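PDB 4OPF: Nrps/pks from Streptomyces albus, which is a ketosynthase-family domain of an AT-less polyketide synthase and probably accepts and hands on the growing chain in oxazolomycin biosynthesis, perhaps without extending it. Local coordinates for residues G251-N256 with R272-R277; A159-L164 with S395-G400; D8-G13 with D243-V248; G228-K233 with G342-V347. All blocks are in the same frame, centred on the assembly; numbering follows the deposited sequence.

Contact 1 of 4, residues G251-N256 with R272-R277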
loop_
_atom_site.group_PDB
_atom_site.type_symbol
_atom_site.label_atom_id
_atom_site.label_comp_id
_atom_site.label_asym_id
_atom_site.label_seq_id
_atom_site.Cartn_x
_atom_site.Cartn_y
_atom_site.Cartn_z
ATOM N N GLY A 251 -17.078 5.281 2.800
ATOM C CA GLY A 251 -16.602 3.949 2.411
ATOM C C GLY A 251 -15.783 4.033 1.139
ATOM O O GLY A 251 -15.960 4.927 0.305
ATOM N N ILE A 252 -14.789 3.183 1.057
ATOM C CA ILE A 252 -13.929 3.063 -0.114
ATOM C C ILE A 252 -13.555 1.608 -0.314
ATOM O O ILE A 252 -13.346 0.899 0.676
ATOM C CB ILE A 252 -12.728 3.994 -0.049
ATOM C CG1 ILE A 252 -11.850 3.748 -1.259
ATOM C CG2 ILE A 252 -11.950 3.775 1.238
ATOM C CD1 ILE A 252 -10.955 4.868 -1.534
ATOM N N ALA A 253 -13.546 1.142 -1.568
ATOM C CA ALA A 253 -13.207 -0.219 -1.879
ATOM C C ALA A 253 -12.317 -0.255 -3.094
ATOM O O ALA A 253 -12.379 0.650 -3.924
ATOM C CB ALA A 253 -14.435 -1.016 -2.169
ATOM N N VAL A 254 -11.481 -1.300 -3.165
ATOM C CA VAL A 254 -10.538 -1.519 -4.241
ATOM C C VAL A 254 -10.639 -2.973 -4.624
ATOM O O VAL A 254 -10.737 -3.827 -3.766
ATOM C CB VAL A 254 -9.126 -1.175 -3.803
ATOM C CG1 VAL A 254 -8.072 -1.574 -4.855
ATOM C CG2 VAL A 254 -9.031 0.305 -3.524
ATOM N N ASN A 255 -10.534 -3.286 -5.897
ATOM C CA ASN A 255 -10.449 -4.690 -6.306
ATOM C C ASN A 255 -9.648 -4.740 -7.606
ATOM O O ASN A 255 -9.001 -3.748 -7.997
ATOM C CB ASN A 255 -11.848 -5.368 -6.395
ATOM C CG ASN A 255 -12.673 -4.919 -7.622
ATOM O OD1 ASN A 255 -12.179 -4.259 -8.512
ATOM N ND2 ASN A 255 -13.913 -5.330 -7.669
ATOM N N ASN A 256 -9.609 -5.901 -8.222
ATOM C CA ASN A 256 -8.853 -6.110 -9.440
ATOM C C ASN A 256 -9.724 -6.861 -10.438
ATOM O O ASN A 256 -10.447 -7.781 -10.072
ATOM C CB ASN A 256 -7.628 -6.986 -9.174
ATOM C CG ASN A 256 -6.599 -6.858 -10.255
ATOM O OD1 ASN A 256 -6.554 -7.652 -11.170
ATOM N ND2 ASN A 256 -5.766 -5.841 -10.158
ATOM N N ARG A 272 -19.037 -3.661 -11.103
ATOM C CA ARG A 272 -20.173 -3.796 -10.210
ATOM C C ARG A 272 -19.729 -4.114 -8.790
ATOM O O ARG A 272 -20.169 -3.470 -7.860
ATOM C CB ARG A 272 -21.146 -4.855 -10.695
ATOM C CG ARG A 272 -21.858 -4.501 -11.988
ATOM C CD ARG A 272 -22.929 -5.532 -12.400
ATOM N NE ARG A 272 -22.412 -6.772 -12.929
ATOM C CZ ARG A 272 -22.108 -7.008 -14.203
ATOM N NH1 ARG A 272 -21.629 -8.185 -14.575
ATOM N NH2 ARG A 272 -22.257 -6.085 -15.136
ATOM N N GLY A 273 -18.833 -5.077 -8.633
ATOM C CA GLY A 273 -18.429 -5.527 -7.328
ATOM C C GLY A 273 -17.766 -4.425 -6.492
ATOM O O GLY A 273 -18.029 -4.299 -5.317
ATOM N N VAL A 274 -16.893 -3.616 -7.097
ATOM C CA VAL A 274 -16.168 -2.620 -6.318
ATOM C C VAL A 274 -17.144 -1.542 -5.882
ATOM O O VAL A 274 -17.066 -1.017 -4.765
ATOM C CB VAL A 274 -14.969 -2.048 -7.067
ATOM C CG1 VAL A 274 -15.386 -0.995 -8.085
ATOM C CG2 VAL A 274 -14.035 -1.439 -6.081
HETATM N N MSE A 275 -18.109 -1.241 -6.725
HETATM C CA MSE A 275 -19.088 -0.211 -6.337
HETATM C C MSE A 275 -20.018 -0.748 -5.258
HETATM O O MSE A 275 -20.281 -0.051 -4.279
HETATM C CB MSE A 275 -19.917 0.292 -7.506
HETATM C CG MSE A 275 -19.069 1.015 -8.566
HETATM SE SE MSE A 275 -20.209 1.922 -9.911
HETATM C CE MSE A 275 -20.573 0.367 -10.979
ATOM N N ALA A 276 -20.524 -1.962 -5.422
ATOM C CA ALA A 276 -21.362 -2.570 -4.381
ATOM C C ALA A 276 -20.637 -2.727 -3.062
ATOM O O ALA A 276 -21.209 -2.508 -2.000
ATOM C CB ALA A 276 -21.896 -3.928 -4.857
ATOM N N ARG A 277 -19.349 -3.069 -3.086
ATOM C CA ARG A 277 -18.575 -3.135 -1.858
ATOM C C ARG A 277 -18.418 -1.799 -1.169
ATOM O O ARG A 277 -18.520 -1.695 0.066
ATOM C CB ARG A 277 -17.203 -3.783 -2.160
ATOM C CG ARG A 277 -16.278 -3.937 -0.975
ATOM C CD ARG A 277 -16.792 -4.949 0.087
ATOM N NE ARG A 277 -15.870 -4.871 1.236
ATOM C CZ ARG A 277 -16.186 -5.136 2.495
ATOM N NH1 ARG A 277 -15.260 -4.978 3.440
ATOM N NH2 ARG A 277 -17.420 -5.535 2.805
#
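V274 and A253 form the tightly packed part of this contact. V274 CG2 rests on the strand backbone, 3.4 Å from A253 O. This methyl is anti to its own backbone N, which lays it over the peptide between A253 and V254. V274 CG2 also lies 4.0 Å from A253 CB. N255 completes the close part. Its amide passes obliquely across V274, with N255 ND2 3.5 Å from V274 CB. Both ends of the amide are held: ND2 bonds to A270 O, one turn earlier on the same helix, and OD1 accepts from N402 ND2 on the next strand. An alanine in place of N255 would probably leave A270 O and N402 ND2 without these mates and open a gap beside V274. The other end is looser. R277 meets the strand through the root of its side chain, with R277 CG 3.7 Å from A253 CB. The chain then bends (chi2 67°) and leads away, and NH1 makes a salt bridge with D178 of the second subunit. A276, on the outer side of the helix, is exposed. No hydrogen bond joins the two segments. Their axes approach to 7.3 Å and run nearly antiparallel, at 157°. Strand 247-256 followed by helix 268-282 folded back on it is a strand-helix unit of the thiolase fold, and it forms part of the subunit interface.

Contact 2 of 4, residues A159-L164 with S395-G400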
loop_
_atom_site.group_PDB
_atom_site.type_symbol
_atom_site.label_atom_id
_atom_site.label_comp_id
_atom_site.label_asym_id
_atom_site.label_seq_id
_atom_site.Cartn_x
_atom_site.Cartn_y
_atom_site.Cartn_z
ATOM N N ALA A 159 -1.754 3.620 -11.866
ATOM C CA ALA A 159 -2.190 4.505 -12.959
ATOM C C ALA A 159 -3.282 5.430 -12.470
ATOM O O ALA A 159 -3.114 6.062 -11.391
ATOM C CB ALA A 159 -2.591 3.692 -14.198
ATOM N N CYS A 160 -4.428 5.487 -13.162
ATOM C CA CYS A 160 -5.420 6.521 -12.861
ATOM C C CYS A 160 -6.094 6.310 -11.521
ATOM O O CYS A 160 -6.624 7.268 -10.926
ATOM C CB CYS A 160 -6.469 6.614 -13.985
ATOM S SG CYS A 160 -7.503 5.128 -14.140
ATOM N N SER A 161 -6.067 5.079 -11.014
ATOM C CA SER A 161 -6.660 4.802 -9.706
ATOM C C SER A 161 -5.694 5.010 -8.518
ATOM O O SER A 161 -6.096 4.844 -7.393
ATOM C CB SER A 161 -7.237 3.394 -9.655
ATOM O OG SER A 161 -6.209 2.472 -9.921
ATOM N N SER A 162 -4.484 5.465 -8.769
ATOM C CA SER A 162 -3.434 5.525 -7.730
ATOM C C SER A 162 -3.882 6.310 -6.494
ATOM O O SER A 162 -3.677 5.855 -5.381
ATOM C CB SER A 162 -2.190 6.173 -8.261
ATOM O OG SER A 162 -1.639 5.417 -9.320
ATOM N N ALA A 163 -4.473 7.472 -6.689
ATOM C CA ALA A 163 -4.869 8.300 -5.537
ATOM C C ALA A 163 -6.014 7.714 -4.714
ATOM O O ALA A 163 -6.049 7.884 -3.486
ATOM C CB ALA A 163 -5.227 9.720 -5.969
ATOM N N LEU A 164 -6.962 7.044 -5.372
ATOM C CA LEU A 164 -7.982 6.286 -4.665
ATOM C C LEU A 164 -7.434 5.065 -3.969
ATOM O O LEU A 164 -7.893 4.707 -2.854
ATOM C CB LEU A 164 -9.135 5.870 -5.583
ATOM C CG LEU A 164 -9.997 6.982 -6.164
ATOM C CD1 LEU A 164 -11.266 6.411 -6.773
ATOM C CD2 LEU A 164 -10.453 7.866 -5.056
ATOM N N SER A 395 -12.666 5.109 -10.097
ATOM C CA SER A 395 -11.512 5.067 -10.961
ATOM C C SER A 395 -11.173 3.640 -11.332
ATOM O O SER A 395 -10.857 2.855 -10.458
ATOM C CB SER A 395 -10.335 5.718 -10.212
ATOM O OG SER A 395 -9.252 5.849 -11.093
ATOM N N PHE A 396 -11.253 3.296 -12.620
ATOM C CA PHE A 396 -11.102 1.955 -13.103
ATOM C C PHE A 396 -9.953 2.016 -14.096
ATOM O O PHE A 396 -10.084 2.579 -15.159
ATOM C CB PHE A 396 -12.334 1.479 -13.809
ATOM C CG PHE A 396 -13.625 1.602 -13.044
ATOM C CD1 PHE A 396 -13.701 1.504 -11.674
ATOM C CD2 PHE A 396 -14.784 1.766 -13.738
ATOM C CE1 PHE A 396 -14.910 1.559 -11.018
ATOM C CE2 PHE A 396 -15.985 1.839 -13.104
ATOM C CZ PHE A 396 -16.067 1.743 -11.750
ATOM N N ALA A 397 -8.798 1.506 -13.714
ATOM C CA ALA A 397 -7.570 1.650 -14.475
ATOM C C ALA A 397 -7.386 0.503 -15.429
ATOM O O ALA A 397 -7.713 -0.614 -15.119
ATOM C CB ALA A 397 -6.408 1.718 -13.509
ATOM N N ASP A 398 -6.813 0.787 -16.593
ATOM C CA ASP A 398 -6.429 -0.242 -17.573
ATOM C C ASP A 398 -5.594 -1.395 -17.006
ATOM O O ASP A 398 -5.887 -2.566 -17.298
ATOM C CB ASP A 398 -5.707 0.402 -18.773
ATOM C CG ASP A 398 -6.691 0.983 -19.804
ATOM O OD1 ASP A 398 -7.914 0.665 -19.741
ATOM O OD2 ASP A 398 -6.226 1.761 -20.670
ATOM N N GLY A 399 -4.600 -1.073 -16.184
ATOM C CA GLY A 399 -3.880 -2.097 -15.398
ATOM C C GLY A 399 -4.672 -3.200 -14.654
ATOM O O GLY A 399 -4.130 -4.238 -14.369
ATOM N N GLY A 400 -5.947 -3.022 -14.347
ATOM C CA GLY A 400 -6.684 -4.084 -13.651
ATOM C C GLY A 400 -7.308 -3.565 -12.385
ATOM O O GLY A 400 -8.293 -4.100 -11.920
#
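C160 and S395 meet where the turn leading into helix 162-175 faces the end of strand 390-396. The T-A-C-S-S sequence here matches the nucleophile elbow of ketosynthases, so C160 probably corresponds to the acyl-accepting cysteine of that family. A159, just before it, has a strained backbone (phi 59°, psi -127°), in keeping with such an elbow. The C160 side chain is turned with SG between its backbone N and carbonyl carbon (chi1 66°). That points SG at the chain across the contact, 3.5 Å from A397 CA, and the A397 methyl lies alongside it. S395 has OG anti to its backbone N, which carries the hydroxyl into the turn. S395 OG lies 3.0 Å from C160 O, a weak hydrogen bond at best, since E338 is a second weak acceptor for the same proton. The same oxygen sits close against the backbone, with S395 OG 3.1 Å from S161 CA. S161 touches both S395 and A397: its CB is 3.5 Å from S395 OG and its OG 3.7 Å from A397 CB. The hydrogen bond of S161 OG goes back to T158 O. L164, in the first turn of the helix, packs on the methylene of S395, with L164 CD1 3.6 Å from S395 CB. After A397 the chain makes a type I turn to G400, in the glycine-rich loop that leads to strand 401-408. On the helix side the elbow is pinned by one carbonyl: A159 O takes S162 N at 3.0 Å and S162 OG at 2.6 Å.

Contact 3 of 4, residues D8-G13 with D243-V248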
loop_
_atom_site.group_PDB
_atom_site.type_symbol
_atom_site.label_atom_id
_atom_site.label_comp_id
_atom_site.label_asym_id
_atom_site.label_seq_id
_atom_site.Cartn_x
_atom_site.Cartn_y
_atom_site.Cartn_z
ATOM N N ASP A 8 -16.355 6.554 9.840
ATOM C CA ASP A 8 -16.443 7.850 9.146
ATOM C C ASP A 8 -15.122 8.639 9.241
ATOM O O ASP A 8 -14.605 8.874 10.328
ATOM C CB ASP A 8 -17.525 8.672 9.827
ATOM C CG ASP A 8 -18.989 8.188 9.490
ATOM O OD1 ASP A 8 -19.256 7.688 8.393
ATOM O OD2 ASP A 8 -19.867 8.405 10.329
ATOM N N ILE A 9 -14.627 9.122 8.132
ATOM C CA ILE A 9 -13.342 9.814 8.132
ATOM C C ILE A 9 -13.578 11.208 7.619
ATOM O O ILE A 9 -14.092 11.351 6.528
ATOM C CB ILE A 9 -12.370 9.043 7.250
ATOM C CG1 ILE A 9 -11.957 7.735 7.917
ATOM C CG2 ILE A 9 -11.125 9.854 6.907
ATOM C CD1 ILE A 9 -11.409 6.740 6.889
ATOM N N ALA A 10 -13.199 12.224 8.403
ATOM C CA ALA A 10 -13.314 13.607 7.989
ATOM C C ALA A 10 -12.156 14.059 7.098
ATOM O O ALA A 10 -10.998 13.733 7.345
ATOM C CB ALA A 10 -13.344 14.502 9.210
ATOM N N VAL A 11 -12.482 14.814 6.062
ATOM C CA VAL A 11 -11.507 15.575 5.315
ATOM C C VAL A 11 -11.377 16.886 6.055
ATOM O O VAL A 11 -12.300 17.672 6.007
ATOM C CB VAL A 11 -12.006 15.831 3.909
ATOM C CG1 VAL A 11 -10.991 16.663 3.136
ATOM C CG2 VAL A 11 -12.248 14.505 3.231
ATOM N N VAL A 12 -10.284 17.093 6.788
ATOM C CA VAL A 12 -10.106 18.273 7.564
ATOM C C VAL A 12 -9.265 19.335 6.894
ATOM O O VAL A 12 -9.136 20.439 7.442
ATOM C CB VAL A 12 -9.556 17.977 8.969
ATOM C CG1 VAL A 12 -10.419 16.936 9.666
ATOM C CG2 VAL A 12 -8.094 17.530 8.948
ATOM N N GLY A 13 -8.685 19.041 5.738
ATOM C CA GLY A 13 -7.974 20.043 5.018
ATOM C C GLY A 13 -7.635 19.564 3.630
ATOM O O GLY A 13 -7.526 18.350 3.402
ATOM N N ASP A 243 -11.995 20.658 14.446
ATOM C CA ASP A 243 -11.450 20.790 13.100
ATOM C C ASP A 243 -12.503 21.213 12.106
ATOM O O ASP A 243 -13.676 20.920 12.264
ATOM C CB ASP A 243 -10.798 19.484 12.624
ATOM C CG ASP A 243 -9.551 19.122 13.428
ATOM O OD1 ASP A 243 -8.783 20.033 13.852
ATOM O OD2 ASP A 243 -9.342 17.914 13.664
ATOM N N ARG A 244 -12.064 21.825 11.022
ATOM C CA ARG A 244 -12.908 21.985 9.842
ATOM C C ARG A 244 -13.251 20.583 9.287
ATOM O O ARG A 244 -12.433 19.638 9.380
ATOM C CB ARG A 244 -12.135 22.781 8.790
ATOM C CG ARG A 244 -11.513 24.096 9.293
ATOM C CD ARG A 244 -10.842 24.860 8.172
ATOM N NE ARG A 244 -11.820 25.484 7.302
ATOM C CZ ARG A 244 -11.609 25.860 6.054
ATOM N NH1 ARG A 244 -10.446 25.640 5.475
ATOM N NH2 ARG A 244 -12.596 26.426 5.364
ATOM N N VAL A 245 -14.474 20.380 8.825
ATOM C CA VAL A 245 -14.832 19.149 8.190
ATOM C C VAL A 245 -15.454 19.529 6.882
ATOM O O VAL A 245 -16.596 19.947 6.853
ATOM C CB VAL A 245 -15.863 18.351 9.005
ATOM C CG1 VAL A 245 -16.250 17.096 8.233
ATOM C CG2 VAL A 245 -15.320 17.976 10.379
ATOM N N HIS A 246 -14.729 19.332 5.799
ATOM C CA HIS A 246 -15.194 19.620 4.455
ATOM C C HIS A 246 -16.144 18.576 3.892
ATOM O O HIS A 246 -17.015 18.888 3.105
ATOM C CB HIS A 246 -14.003 19.659 3.508
ATOM C CG HIS A 246 -13.031 20.761 3.785
ATOM N ND1 HIS A 246 -13.417 22.057 3.983
ATOM C CD2 HIS A 246 -11.687 20.752 3.891
ATOM C CE1 HIS A 246 -12.348 22.808 4.187
ATOM N NE2 HIS A 246 -11.284 22.042 4.096
ATOM N N ALA A 247 -15.905 17.330 4.237
ATOM C CA ALA A 247 -16.764 16.233 3.860
ATOM C C ALA A 247 -16.339 15.023 4.665
ATOM O O ALA A 247 -15.324 15.046 5.367
ATOM C CB ALA A 247 -16.691 15.966 2.360
ATOM N N VAL A 248 -17.121 13.974 4.574
ATOM C CA VAL A 248 -16.858 12.738 5.242
ATOM C C VAL A 248 -16.727 11.611 4.212
ATOM O O VAL A 248 -17.638 11.375 3.377
ATOM C CB VAL A 248 -17.999 12.421 6.224
ATOM C CG1 VAL A 248 -17.805 11.097 6.936
ATOM C CG2 VAL A 248 -18.077 13.524 7.265
HETATM O O HOH W 1 -9.232 21.420 10.243
#
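A10 and V248 are an antiparallel non-hydrogen-bonded pair, where strands 9-17 and 247-256 lie side by side in the large mixed sheet. Two backbone bonds tie the chains together. V11 N donates to A247 O at 2.9 Å in an almost straight bond (175°). H246 N donates to V11 O, also at 2.9 Å. Side chains pack along the join: A10 CB is 4.0 Å from V245 CG1, and D8 CB is 3.8 Å from V248 CG1. Beyond V11 the strand has a classic beta bulge, with V12 and G13 both facing L231 on the strand at its other edge. There the V12 CA-H points at R244 O, 3.3 Å from V12 CA. The H246 ring lies obliquely beside V11 to G13, its CD2 3.8 Å from V11 O. The edge of the ring meets a face of the R244 guanidinium, with H246 CE1 3.5 Å above the plane. D94 ties the two together, taking a hydrogen bond from H246 NE2 and a salt bridge from R244 NH1. An alanine in place of H246 would probably leave D94 OD2 without this mate and the guanidinium freer to turn. One water bridges V12 O and R244 N.

Contact 4 of 4, residues G228-K233 with G342-V347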
loop_
_atom_site.group_PDB
_atom_site.type_symbol
_atom_site.label_atom_id
_atom_site.label_comp_id
_atom_site.label_asym_id
_atom_site.label_seq_id
_atom_site.Cartn_x
_atom_site.Cartn_y
_atom_site.Cartn_z
ATOM N N GLY A 228 -3.086 17.106 -5.816
ATOM C CA GLY A 228 -4.073 17.312 -4.768
ATOM C C GLY A 228 -3.619 16.638 -3.505
ATOM O O GLY A 228 -3.005 15.557 -3.544
ATOM N N VAL A 229 -3.876 17.284 -2.383
ATOM C CA VAL A 229 -3.556 16.722 -1.076
ATOM C C VAL A 229 -4.722 16.887 -0.129
ATOM O O VAL A 229 -5.311 17.985 -0.056
ATOM C CB VAL A 229 -2.320 17.418 -0.471
ATOM C CG1 VAL A 229 -1.944 16.768 0.823
ATOM C CG2 VAL A 229 -1.146 17.391 -1.467
ATOM N N LEU A 230 -5.072 15.801 0.565
ATOM C CA LEU A 230 -6.102 15.797 1.652
ATOM C C LEU A 230 -5.449 15.481 2.978
ATOM O O LEU A 230 -4.527 14.643 3.030
ATOM C CB LEU A 230 -7.121 14.700 1.421
ATOM C CG LEU A 230 -7.733 14.688 0.043
ATOM C CD1 LEU A 230 -8.647 13.503 -0.048
ATOM C CD2 LEU A 230 -8.480 15.994 -0.235
ATOM N N LEU A 231 -5.898 16.145 4.033
ATOM C CA LEU A 231 -5.582 15.717 5.377
ATOM C C LEU A 231 -6.854 15.085 5.955
ATOM O O LEU A 231 -7.918 15.717 5.956
ATOM C CB LEU A 231 -5.054 16.876 6.233
ATOM C CG LEU A 231 -4.726 16.538 7.714
ATOM C CD1 LEU A 231 -3.537 15.628 7.881
ATOM C CD2 LEU A 231 -4.446 17.779 8.538
ATOM N N LEU A 232 -6.717 13.874 6.482
ATOM C CA LEU A 232 -7.803 13.068 7.018
ATOM C C LEU A 232 -7.629 12.705 8.470
ATOM O O LEU A 232 -6.520 12.411 8.922
ATOM C CB LEU A 232 -7.872 11.778 6.262
ATOM C CG LEU A 232 -7.910 11.845 4.746
ATOM C CD1 LEU A 232 -7.981 10.458 4.145
ATOM C CD2 LEU A 232 -9.087 12.649 4.239
ATOM N N LYS A 233 -8.727 12.672 9.192
ATOM C CA LYS A 233 -8.770 12.203 10.589
ATOM C C LYS A 233 -10.099 11.444 10.816
ATOM O O LYS A 233 -11.089 11.732 10.159
ATOM C CB LYS A 233 -8.816 13.388 11.541
ATOM C CG LYS A 233 -7.537 14.160 11.675
ATOM C CD LYS A 233 -7.658 15.405 12.559
ATOM C CE LYS A 233 -7.866 15.060 14.014
ATOM N NZ LYS A 233 -7.351 16.209 14.816
ATOM N N GLY A 342 -10.948 14.147 -8.978
ATOM C CA GLY A 342 -12.297 13.744 -8.793
ATOM C C GLY A 342 -12.771 13.826 -7.377
ATOM O O GLY A 342 -13.856 14.312 -7.148
ATOM N N VAL A 343 -11.965 13.380 -6.407
ATOM C CA VAL A 343 -12.353 13.444 -5.029
ATOM C C VAL A 343 -12.467 14.890 -4.587
ATOM O O VAL A 343 -13.419 15.240 -3.923
ATOM C CB VAL A 343 -11.360 12.650 -4.148
ATOM C CG1 VAL A 343 -11.524 12.960 -2.668
ATOM C CG2 VAL A 343 -11.565 11.144 -4.383
ATOM N N ILE A 344 -11.529 15.739 -4.977
ATOM C CA ILE A 344 -11.557 17.159 -4.561
ATOM C C ILE A 344 -12.799 17.876 -5.165
ATOM O O ILE A 344 -13.497 18.611 -4.454
ATOM C CB ILE A 344 -10.240 17.880 -4.926
ATOM C CG1 ILE A 344 -9.122 17.335 -3.996
ATOM C CG2 ILE A 344 -10.355 19.395 -4.799
ATOM C CD1 ILE A 344 -7.738 17.824 -4.325
ATOM N N LYS A 345 -13.087 17.602 -6.426
ATOM C CA LYS A 345 -14.299 18.105 -7.071
ATOM C C LYS A 345 -15.556 17.760 -6.279
ATOM O O LYS A 345 -16.372 18.608 -5.967
ATOM C CB LYS A 345 -14.458 17.558 -8.496
ATOM C CG LYS A 345 -15.894 17.683 -9.028
ATOM C CD LYS A 345 -15.977 17.254 -10.483
ATOM C CE LYS A 345 -17.405 16.964 -10.872
ATOM N NZ LYS A 345 -17.434 16.494 -12.298
ATOM N N THR A 346 -15.693 16.501 -5.963
ATOM C CA THR A 346 -16.845 16.032 -5.203
ATOM C C THR A 346 -16.913 16.621 -3.804
ATOM O O THR A 346 -17.996 16.936 -3.366
ATOM C CB THR A 346 -16.793 14.513 -5.106
ATOM O OG1 THR A 346 -16.830 14.001 -6.436
ATOM C CG2 THR A 346 -17.981 14.008 -4.427
ATOM N N VAL A 347 -15.766 16.768 -3.105
ATOM C CA VAL A 347 -15.754 17.382 -1.805
ATOM C C VAL A 347 -16.198 18.817 -1.938
ATOM O O VAL A 347 -16.983 19.298 -1.150
ATOM C CB VAL A 347 -14.358 17.316 -1.133
ATOM C CG1 VAL A 347 -14.308 18.249 0.077
ATOM C CG2 VAL A 347 -14.012 15.853 -0.801
#
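L230 carries this contact, with its two methyls meeting two successive residues of the helix. L230 CD1 lies 3.9 Å from V343 CG1, and the two side chains cross. L230 CD2 lies 4.0 Å from I344 CG1, where the two side chains lie alongside, running opposite ways. I344 goes on to the start of the strand segment. Its CG1 is anti to the carbonyl carbon (chi1 -71°), and CD1 ends 3.7 Å from G228 CA. Because G228 has no side chain, the methyl can settle directly on the backbone. No hydrogen bond crosses the contact; it is purely apolar. Further out, G342 O is gripped from opposite faces of its plane, by T346 OG1 and by T346 N, each at 3.1 Å. The axes cross at 59° and come within 9.4 Å. M14 of strand 9-17 touches L230, I344 and V347, filling in beside the contact. V229 points to the other face of the sheet and packs on helix 79-95. Strand 226-234, between strands 181-188 and 9-17, thus has helix 338-352 on one face and helix 79-95 on the other, consistent with the layered thiolase fold.

In the fold
All four contacts reach the same mixed sheet. Contact 3 joins two of its strands, and contact 1 shares strand 247-256 with it, their centres 22 Å apart. Contact 4 uses strand 226-234, on the other side of strand 9-17, and its centre is 9 Å from that of contact 3; H246 touches V347. L164 packs on V343, so helices 162-175 and 338-352 link contact 2 to contact 4 (centres about 17 Å apart). Contact 2 also touches contact 1, through V274 and F396. Along the chain, contact 1 is nested within contact 4, and both within contact 2, while contact 3 crosses contacts 2 and 4. The probable active-site elbow thus joins distant parts of the sequence.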